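Local coordinates for DELTA1-pyrroline-2-carboxylate reductase (Thermococcus litoralis DSM 5473, PDB 6T3E), which catalyses the reduction of Delta1-pyrroline-2-carboxylate to L-proline and binds NADH as its nicotinamide cofactor, at residues R30-K35 with H341-N346; D251-D256 with I280-K285; E52-K57 with A303-G308. One frame throughout, in Å; residues are numbered along the deposited sequence.

Contact 1. Residues R30-K35 with H341-N346; sequences RSDLEK and HGVGTN
Asp32 OD2 accepts a hydrogen bond from the backbone N of Ser29 and is touched from across the contact by Gly344 CA at 3.6 Å. Since Ser29 comes just before helix 30-36, this bond back to the start of the helix resembles one half of a capping box. CG stands beside the backbone N of Asp32 and anti to its carbonyl carbon (chi1 -67°), which turns the carboxylate back toward Ser29. The same residue meets Val343 through its carbon atoms, Asp32 CB lying 3.6 Å from Val343 CG1, as the two side chains pass in opposite directions. The second methyl of the valine, CG2, approaches Lys35 CD at 4.2 Å. Lys35 folds over its own helix, and NZ donates to Ser31 O at 2.6 Å from well above the carbonyl plane. Replacing Asp32 by an alanine would probably leave Ser29 N without its side-chain acceptor and Gly344 CA without the oxygen beside it. Gly342, with positive phi, is the C-prime residue of a Schellman motif ending helix 324-341, and Thr345 then pairs through its backbone with Leu27. The polar ends thus bond within the helical segment and its cap, while plain van der Waals packing joins it to the C-terminal segment.

Contact 2. Residues D251-D256 with I280-K285; sequences DARELD and IIIPMK
Arg253, in the loop that leads from strand 241-244 of the Rossmann-type domain to the N-cap of helix 257-262, lays its guanidinium against Ile282 of helix 278-286. Ile282 CG2 sits over the centre of the flat group, 3.5 Å from Arg253 CZ, with the guanidinium nitrogens spread around the methyl. The opposite face is approached by Asp256 CA, 4.1 Å above the plane and nearer its rim, so the group is sandwiched between helix and loop backbone. Arg253 CG lies between the backbone N and the carbonyl carbon (chi1 58°), and from there the chain runs extended across Ile282, whose CD1 comes within 4.0 Å of Arg253 CD. Ile282 reaches both places by branching: CG2 goes to the guanidinium, while CD1 reaches Asp251 O at 3.6 Å. Arg253 NH1 passes Pro283 CG at 3.8 Å and finds its polar partner in Ser257 OG, a bond that helps fix the rotation of the guanidinium, while NH2 has a long, weak ion pair with Glu286. Pro283, lacking an N-H, kinks the helix where the bond to the preceding turn is missing. Asp279 OD1 ties loop and helix together more directly, accepting the backbone N of both Glu254 and Leu255. At the end of the loop, Asp256 caps helix 257-262 as Pro283 packs on Ser257 there, and Ile280 reaches Val273 of helix 270-276 and Lys319 of strand 316-319.

Contact 3. Residues E52-K57 with A303-G308; sequences ELYNGK and AGVKKG
Tyr54 and Ala303 form a CH-pi contact: Ala303 CB stands over one face of the ring, 3.9 Å from the centroid of Tyr54 and 20° off the ring normal. The methyl is displaced from the ring centre, with Tyr54 CD2 its closest ring atom at 3.6 Å. CG of the tyrosine is anti to the backbone N (chi1 -176°), which carries the ring out from the last turn of helix 39-54 toward segment 303-308. Apolar packing continues at the phenol end, where Val305 CG2 lies 3.7 Å from Tyr54 CZ and the two side chains cross at about a right angle. CG2, anti to the carbonyl carbon of Val305, is the branch nearer both CZ and the hydroxyl, with CG1 farther off. At the rim of the ring, in its plane, comes Asn55 OD1 from the neighbouring position.

The polar bonds stay on each side. Lys57 N donates to Glu52 O at 3.1 Å, and Gly56 N makes a weaker bond to Leu53 O; Lys307 NZ bonds weakly to Gly304 O. One residue earlier on the helix than Tyr54, Leu53 packs on Ala299 of helix 298-303. Gly304, with positive phi, turns the chain away after that helix. The arrangement is two helix ends meeting at the surface, that of helix 39-54 closed by a Schellman motif with Gly56 at C-prime, where the part of the fold bearing the mixed sheet abuts the Rossmann-type domain.

How the contacts relate
The three contacts are nested along the chain: contact 3 lies inside the loop closed by contact 1, and contact 2 inside that closed by contact 3. Contact 1 brings segments near the two chain ends together at the edge of the mixed sheet, contact 2 lies within the Rossmann-type part, and contact 3 bridges the two. Contacts 1 and 2 are on opposite sides of the chain's centre, their centres 40 Å apart; contact 3 is nearer to contact 2, with centres 27 Å apart and nearest atoms about 16 Å apart. Helices 30-36 and 39-54, consecutive in sequence, serve contacts 1 and 3. In contact 2 the side chain of Arg253 remains about 10 Å from the bound NADH and 14 Å from proline.

Contact 1. Residues R30-K35 with H341-N346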
loop_
_atom_site.group_PDB
_atom_site.type_symbol
_atom_site.label_atom_id
_atom_site.label_comp_id
_atom_site.label_asym_id
_atom_site.label_seq_id
_atom_site.Cartn_x
_atom_site.Cartn_y
_atom_site.Cartn_z
ATOM N N ARG B 30 -7.630 -18.944 -5.283
ATOM C CA ARG B 30 -8.919 -18.665 -5.912
ATOM C C ARG B 30 -9.870 -19.844 -5.752
ATOM O O ARG B 30 -11.040 -19.668 -5.394
ATOM C CB ARG B 30 -8.712 -18.327 -7.397
ATOM C CG ARG B 30 -9.944 -17.792 -8.136
ATOM C CD ARG B 30 -9.588 -17.373 -9.572
ATOM N NE ARG B 30 -10.369 -16.213 -10.031
ATOM C CZ ARG B 30 -11.643 -16.270 -10.423
ATOM N NH1 ARG B 30 -12.298 -17.428 -10.413
ATOM N NH2 ARG B 30 -12.265 -15.170 -10.823
ATOM N N SER B 31 -9.356 -21.060 -5.937
ATOM C CA SER B 31 -10.158 -22.254 -5.708
ATOM C C SER B 31 -10.641 -22.309 -4.266
ATOM O O SER B 31 -11.807 -22.627 -4.006
ATOM C CB SER B 31 -9.334 -23.494 -6.069
ATOM O OG SER B 31 -9.685 -24.631 -5.302
ATOM N N ASP B 32 -9.778 -21.935 -3.320
ATOM C CA ASP B 32 -10.196 -21.880 -1.924
ATOM C C ASP B 32 -11.320 -20.864 -1.721
ATOM O O ASP B 32 -12.338 -21.174 -1.089
ATOM C CB ASP B 32 -8.991 -21.550 -1.032
ATOM C CG ASP B 32 -7.945 -22.671 -1.008
ATOM O OD1 ASP B 32 -8.256 -23.790 -1.480
ATOM O OD2 ASP B 32 -6.812 -22.432 -0.525
ATOM N N LEU B 33 -11.187 -19.668 -2.307
ATOM C CA LEU B 33 -12.148 -18.600 -2.034
ATOM C C LEU B 33 -13.506 -18.866 -2.677
ATOM O O LEU B 33 -14.545 -18.562 -2.082
ATOM C CB LEU B 33 -11.606 -17.251 -2.522
ATOM C CG LEU B 33 -10.439 -16.556 -1.806
ATOM C CD1 LEU B 33 -10.787 -16.337 -0.324
ATOM C CD2 LEU B 33 -9.091 -17.247 -1.970
ATOM N N GLU B 34 -13.526 -19.422 -3.888
ATOM C CA GLU B 34 -14.797 -19.613 -4.590
ATOM C C GLU B 34 -15.714 -20.500 -3.769
ATOM O O GLU B 34 -16.933 -20.319 -3.742
ATOM C CB GLU B 34 -14.551 -20.232 -5.969
ATOM C CG GLU B 34 -14.584 -19.272 -7.146
ATOM C CD GLU B 34 -14.115 -19.932 -8.434
ATOM O OE1 GLU B 34 -13.052 -19.539 -8.959
ATOM O OE2 GLU B 34 -14.809 -20.851 -8.911
ATOM N N LYS B 35 -15.105 -21.442 -3.069
ATOM C CA LYS B 35 -15.765 -22.389 -2.189
ATOM C C LYS B 35 -16.394 -21.695 -0.975
ATOM O O LYS B 35 -17.509 -22.038 -0.569
ATOM C CB LYS B 35 -14.675 -23.393 -1.834
ATOM C CG LYS B 35 -14.854 -24.551 -0.926
ATOM C CD LYS B 35 -13.443 -25.196 -0.894
ATOM C CE LYS B 35 -13.172 -25.846 -2.242
ATOM N NZ LYS B 35 -12.600 -24.988 -3.376
ATOM N N HIS B 341 -13.704 -23.799 8.243
ATOM C CA HIS B 341 -13.859 -24.880 7.280
ATOM C C HIS B 341 -12.593 -25.700 7.092
ATOM O O HIS B 341 -12.658 -26.779 6.491
ATOM C CB HIS B 341 -14.283 -24.310 5.920
ATOM C CG HIS B 341 -15.745 -24.011 5.810
ATOM N ND1 HIS B 341 -16.328 -22.912 6.405
ATOM C CD2 HIS B 341 -16.740 -24.661 5.163
ATOM C CE1 HIS B 341 -17.621 -22.902 6.134
ATOM N NE2 HIS B 341 -17.897 -23.950 5.380
ATOM N N GLY B 342 -11.479 -25.276 7.683
ATOM C CA GLY B 342 -10.205 -25.948 7.482
ATOM C C GLY B 342 -9.676 -25.835 6.071
ATOM O O GLY B 342 -9.046 -26.770 5.572
ATOM N N VAL B 343 -9.906 -24.705 5.418
ATOM C CA VAL B 343 -9.513 -24.478 4.031
ATOM C C VAL B 343 -8.279 -23.588 4.008
ATOM O O VAL B 343 -8.141 -22.663 4.816
ATOM C CB VAL B 343 -10.686 -23.865 3.241
ATOM C CG1 VAL B 343 -10.224 -23.201 1.980
ATOM C CG2 VAL B 343 -11.709 -24.943 2.926
ATOM N N GLY B 344 -7.362 -23.888 3.106
ATOM C CA GLY B 344 -6.138 -23.136 2.952
ATOM C C GLY B 344 -4.942 -23.925 3.459
ATOM O O GLY B 344 -5.065 -24.914 4.183
ATOM N N THR B 345 -3.765 -23.416 3.114
ATOM C CA THR B 345 -2.492 -24.049 3.436
ATOM C C THR B 345 -1.659 -23.094 4.278
ATOM O O THR B 345 -1.605 -21.896 3.993
ATOM C CB THR B 345 -1.727 -24.439 2.158
ATOM O OG1 THR B 345 -1.903 -23.426 1.165
ATOM C CG2 THR B 345 -2.242 -25.745 1.593
ATOM N N ASN B 346 -1.016 -23.617 5.322
ATOM C CA ASN B 346 -0.189 -22.792 6.193
ATOM C C ASN B 346 1.240 -22.745 5.669
ATOM O O ASN B 346 1.760 -23.748 5.177
ATOM C CB ASN B 346 -0.215 -23.345 7.621
ATOM C CG ASN B 346 -1.499 -23.003 8.358
ATOM O OD1 ASN B 346 -1.794 -21.833 8.625
ATOM N ND2 ASN B 346 -2.287 -24.029 8.667
#

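Contact 2. Residues D251-D256 with I280-K285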
loop_
_atom_site.group_PDB
_atom_site.type_symbol
_atom_site.label_atom_id
_atom_site.label_comp_id
_atom_site.label_asym_id
_atom_site.label_seq_id
_atom_site.Cartn_x
_atom_site.Cartn_y
_atom_site.Cartn_z
ATOM N N ASP B 251 -8.536 10.481 -16.918
ATOM C CA ASP B 251 -8.822 11.026 -18.240
ATOM C C ASP B 251 -9.880 10.245 -18.992
ATOM O O ASP B 251 -10.271 10.665 -20.086
ATOM C CB ASP B 251 -7.571 11.059 -19.115
ATOM C CG ASP B 251 -6.443 11.814 -18.482
ATOM O OD1 ASP B 251 -5.279 11.445 -18.751
ATOM O OD2 ASP B 251 -6.718 12.766 -17.715
ATOM N N ALA B 252 -10.315 9.108 -18.463
ATOM C CA ALA B 252 -11.184 8.198 -19.188
ATOM C C ALA B 252 -12.580 8.171 -18.584
ATOM O O ALA B 252 -12.764 8.395 -17.384
ATOM C CB ALA B 252 -10.597 6.783 -19.197
ATOM N N ARG B 253 -13.560 7.865 -19.433
ATOM C CA ARG B 253 -14.943 7.743 -19.003
ATOM C C ARG B 253 -15.697 6.895 -20.011
ATOM O O ARG B 253 -15.302 6.805 -21.174
ATOM C CB ARG B 253 -15.615 9.105 -18.848
ATOM C CG ARG B 253 -15.618 9.928 -20.094
ATOM C CD ARG B 253 -16.507 11.118 -19.918
ATOM N NE ARG B 253 -16.454 11.987 -21.081
ATOM C CZ ARG B 253 -17.199 13.075 -21.221
ATOM N NH1 ARG B 253 -18.056 13.417 -20.263
ATOM N NH2 ARG B 253 -17.093 13.814 -22.315
ATOM N N GLU B 254 -16.779 6.267 -19.535
ATOM C CA GLU B 254 -17.677 5.457 -20.351
ATOM C C GLU B 254 -19.079 6.051 -20.433
ATOM O O GLU B 254 -19.915 5.533 -21.178
ATOM C CB GLU B 254 -17.745 4.009 -19.811
ATOM C CG GLU B 254 -18.338 3.847 -18.379
ATOM C CD GLU B 254 -17.976 2.509 -17.663
ATOM O OE1 GLU B 254 -17.729 1.480 -18.324
ATOM O OE2 GLU B 254 -17.938 2.489 -16.412
ATOM N N LEU B 255 -19.354 7.129 -19.702
ATOM C CA LEU B 255 -20.638 7.818 -19.738
ATOM C C LEU B 255 -20.420 9.229 -20.255
ATOM O O LEU B 255 -19.523 9.933 -19.783
ATOM C CB LEU B 255 -21.274 7.869 -18.350
ATOM C CG LEU B 255 -20.972 6.658 -17.472
ATOM C CD1 LEU B 255 -21.418 6.904 -16.031
ATOM C CD2 LEU B 255 -21.662 5.445 -18.058
ATOM N N ASP B 256 -21.250 9.658 -21.197
ATOM C CA ASP B 256 -21.129 11.034 -21.657
ATOM C C ASP B 256 -21.626 11.999 -20.576
ATOM O O ASP B 256 -22.211 11.607 -19.561
ATOM C CB ASP B 256 -21.870 11.235 -22.982
ATOM C CG ASP B 256 -23.379 11.161 -22.842
ATOM O OD1 ASP B 256 -23.874 10.610 -21.834
ATOM O OD2 ASP B 256 -24.077 11.646 -23.764
ATOM N N ILE B 280 -16.835 11.571 -13.778
ATOM C CA ILE B 280 -17.329 12.703 -13.013
ATOM C C ILE B 280 -16.435 13.930 -13.184
ATOM O O ILE B 280 -16.938 15.044 -13.338
ATOM C CB ILE B 280 -17.471 12.314 -11.523
ATOM C CG1 ILE B 280 -18.296 11.024 -11.382
ATOM C CG2 ILE B 280 -18.089 13.439 -10.713
ATOM C CD1 ILE B 280 -19.685 11.095 -11.990
ATOM N N ILE B 281 -15.110 13.741 -13.210
ATOM C CA ILE B 281 -14.183 14.869 -13.262
ATOM C C ILE B 281 -14.347 15.647 -14.563
ATOM O O ILE B 281 -14.336 16.887 -14.571
ATOM C CB ILE B 281 -12.736 14.382 -13.081
ATOM C CG1 ILE B 281 -12.526 13.812 -11.684
ATOM C CG2 ILE B 281 -11.757 15.512 -13.321
ATOM C CD1 ILE B 281 -11.326 12.878 -11.601
ATOM N N ILE B 282 -14.497 14.942 -15.680
ATOM C CA ILE B 282 -14.595 15.595 -16.982
ATOM C C ILE B 282 -15.868 16.437 -17.067
ATOM O O ILE B 282 -15.781 17.613 -17.450
ATOM C CB ILE B 282 -14.512 14.571 -18.133
ATOM C CG1 ILE B 282 -13.082 14.035 -18.284
ATOM C CG2 ILE B 282 -14.986 15.189 -19.438
ATOM C CD1 ILE B 282 -12.970 12.822 -19.170
ATOM N N PRO B 283 -17.059 15.920 -16.727
ATOM C CA PRO B 283 -18.249 16.786 -16.795
ATOM C C PRO B 283 -18.171 17.994 -15.883
ATOM O O PRO B 283 -18.739 19.046 -16.208
ATOM C CB PRO B 283 -19.393 15.847 -16.390
ATOM C CG PRO B 283 -18.894 14.488 -16.684
ATOM C CD PRO B 283 -17.433 14.540 -16.362
ATOM N N MET B 284 -17.479 17.885 -14.752
ATOM C CA MET B 284 -17.328 19.049 -13.891
ATOM C C MET B 284 -16.332 20.048 -14.453
ATOM O O MET B 284 -16.499 21.257 -14.260
ATOM C CB MET B 284 -16.921 18.613 -12.492
ATOM C CG MET B 284 -18.096 18.119 -11.682
ATOM S SD MET B 284 -17.552 17.033 -10.365
ATOM C CE MET B 284 -16.078 17.854 -9.789
ATOM N N LYS B 285 -15.306 19.570 -15.155
ATOM C CA LYS B 285 -14.399 20.480 -15.846
ATOM C C LYS B 285 -15.127 21.245 -16.945
ATOM O O LYS B 285 -14.830 22.421 -17.190
ATOM C CB LYS B 285 -13.209 19.711 -16.419
ATOM C CG LYS B 285 -12.049 19.527 -15.458
ATOM C CD LYS B 285 -10.954 18.695 -16.100
ATOM C CE LYS B 285 -9.694 18.665 -15.247
ATOM N NZ LYS B 285 -8.569 17.930 -15.911
#

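Contact 3. Residues E52-K57 with A303-G308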
loop_
_atom_site.group_PDB
_atom_site.type_symbol
_atom_site.label_atom_id
_atom_site.label_comp_id
_atom_site.label_asym_id
_atom_site.label_seq_id
_atom_site.Cartn_x
_atom_site.Cartn_y
_atom_site.Cartn_z
ATOM N N GLU B 52 -20.332 0.753 8.989
ATOM C CA GLU B 52 -19.216 0.969 9.903
ATOM C C GLU B 52 -18.422 2.214 9.514
ATOM O O GLU B 52 -17.962 2.960 10.390
ATOM C CB GLU B 52 -18.332 -0.286 9.942
ATOM C CG GLU B 52 -16.987 -0.122 10.662
ATOM C CD GLU B 52 -16.313 -1.449 11.039
ATOM O OE1 GLU B 52 -16.919 -2.527 10.854
ATOM O OE2 GLU B 52 -15.156 -1.408 11.514
ATOM N N LEU B 53 -18.301 2.483 8.210
ATOM C CA LEU B 53 -17.602 3.680 7.741
ATOM C C LEU B 53 -18.354 4.957 8.108
ATOM O O LEU B 53 -17.735 5.979 8.426
ATOM C CB LEU B 53 -17.396 3.595 6.231
ATOM C CG LEU B 53 -17.292 4.908 5.460
ATOM C CD1 LEU B 53 -15.940 5.565 5.719
ATOM C CD2 LEU B 53 -17.511 4.653 3.976
ATOM N N TYR B 54 -19.685 4.931 8.041
ATOM C CA TYR B 54 -20.463 6.120 8.369
ATOM C C TYR B 54 -20.384 6.458 9.855
ATOM O O TYR B 54 -20.428 7.635 10.229
ATOM C CB TYR B 54 -21.923 5.943 7.951
ATOM C CG TYR B 54 -22.742 7.197 8.175
ATOM C CD1 TYR B 54 -22.764 8.212 7.220
ATOM C CD2 TYR B 54 -23.466 7.385 9.350
ATOM C CE1 TYR B 54 -23.487 9.365 7.416
ATOM C CE2 TYR B 54 -24.197 8.544 9.557
ATOM C CZ TYR B 54 -24.203 9.530 8.583
ATOM O OH TYR B 54 -24.919 10.690 8.768
ATOM N N ASN B 55 -20.326 5.447 10.721
ATOM C CA ASN B 55 -20.282 5.671 12.162
ATOM C C ASN B 55 -18.893 6.053 12.664
ATOM O O ASN B 55 -18.677 6.055 13.883
ATOM C CB ASN B 55 -20.774 4.427 12.905
ATOM C CG ASN B 55 -22.224 4.095 12.596
ATOM O OD1 ASN B 55 -23.042 4.983 12.352
ATOM N ND2 ASN B 55 -22.548 2.809 12.596
ATOM N N GLY B 56 -17.971 6.403 11.763
ATOM C CA GLY B 56 -16.632 6.821 12.139
ATOM C C GLY B 56 -15.718 5.718 12.615
ATOM O O GLY B 56 -14.711 6.000 13.269
ATOM N N LYS B 57 -16.033 4.465 12.293
ATOM C CA LYS B 57 -15.248 3.320 12.730
ATOM C C LYS B 57 -14.381 2.735 11.617
ATOM O O LYS B 57 -14.020 1.555 11.682
ATOM C CB LYS B 57 -16.171 2.244 13.298
ATOM C CG LYS B 57 -16.881 2.645 14.562
ATOM C CD LYS B 57 -15.887 2.870 15.686
ATOM C CE LYS B 57 -16.588 3.091 17.040
ATOM N NZ LYS B 57 -15.699 2.796 18.202
ATOM N N ALA B 303 -26.858 4.238 5.824
ATOM C CA ALA B 303 -27.206 4.684 7.165
ATOM C C ALA B 303 -28.626 5.224 7.265
ATOM O O ALA B 303 -29.132 5.380 8.380
ATOM C CB ALA B 303 -26.215 5.758 7.623
ATOM N N GLY B 304 -29.282 5.492 6.141
ATOM C CA GLY B 304 -30.599 6.092 6.135
ATOM C C GLY B 304 -30.619 7.596 6.298
ATOM O O GLY B 304 -31.701 8.195 6.227
ATOM N N VAL B 305 -29.457 8.223 6.512
ATOM C CA VAL B 305 -29.377 9.679 6.636
ATOM C C VAL B 305 -29.781 10.368 5.334
ATOM O O VAL B 305 -30.521 11.362 5.348
ATOM C CB VAL B 305 -27.964 10.085 7.092
ATOM C CG1 VAL B 305 -27.615 11.493 6.617
ATOM C CG2 VAL B 305 -27.867 9.968 8.611
ATOM N N LYS B 306 -29.308 9.862 4.194
ATOM C CA LYS B 306 -29.681 10.395 2.891
ATOM C C LYS B 306 -30.559 9.376 2.187
ATOM O O LYS B 306 -30.290 8.171 2.250
ATOM C CB LYS B 306 -28.451 10.688 2.030
ATOM C CG LYS B 306 -27.668 11.899 2.446
ATOM C CD LYS B 306 -28.307 13.148 1.894
ATOM C CE LYS B 306 -27.302 14.275 1.790
ATOM N NZ LYS B 306 -28.004 15.556 1.490
ATOM N N LYS B 307 -31.566 9.860 1.469
ATOM C CA LYS B 307 -32.540 8.974 0.854
ATOM C C LYS B 307 -32.086 8.563 -0.536
ATOM O O LYS B 307 -31.372 9.300 -1.219
ATOM C CB LYS B 307 -33.919 9.637 0.795
ATOM C CG LYS B 307 -34.259 10.496 2.026
ATOM C CD LYS B 307 -34.548 9.635 3.259
ATOM C CE LYS B 307 -34.926 10.475 4.483
ATOM N NZ LYS B 307 -34.439 9.895 5.779
ATOM N N GLY B 308 -32.510 7.371 -0.947
ATOM C CA GLY B 308 -32.122 6.811 -2.229
ATOM C C GLY B 308 -33.066 7.181 -3.356
ATOM O O GLY B 308 -33.118 8.345 -3.760
#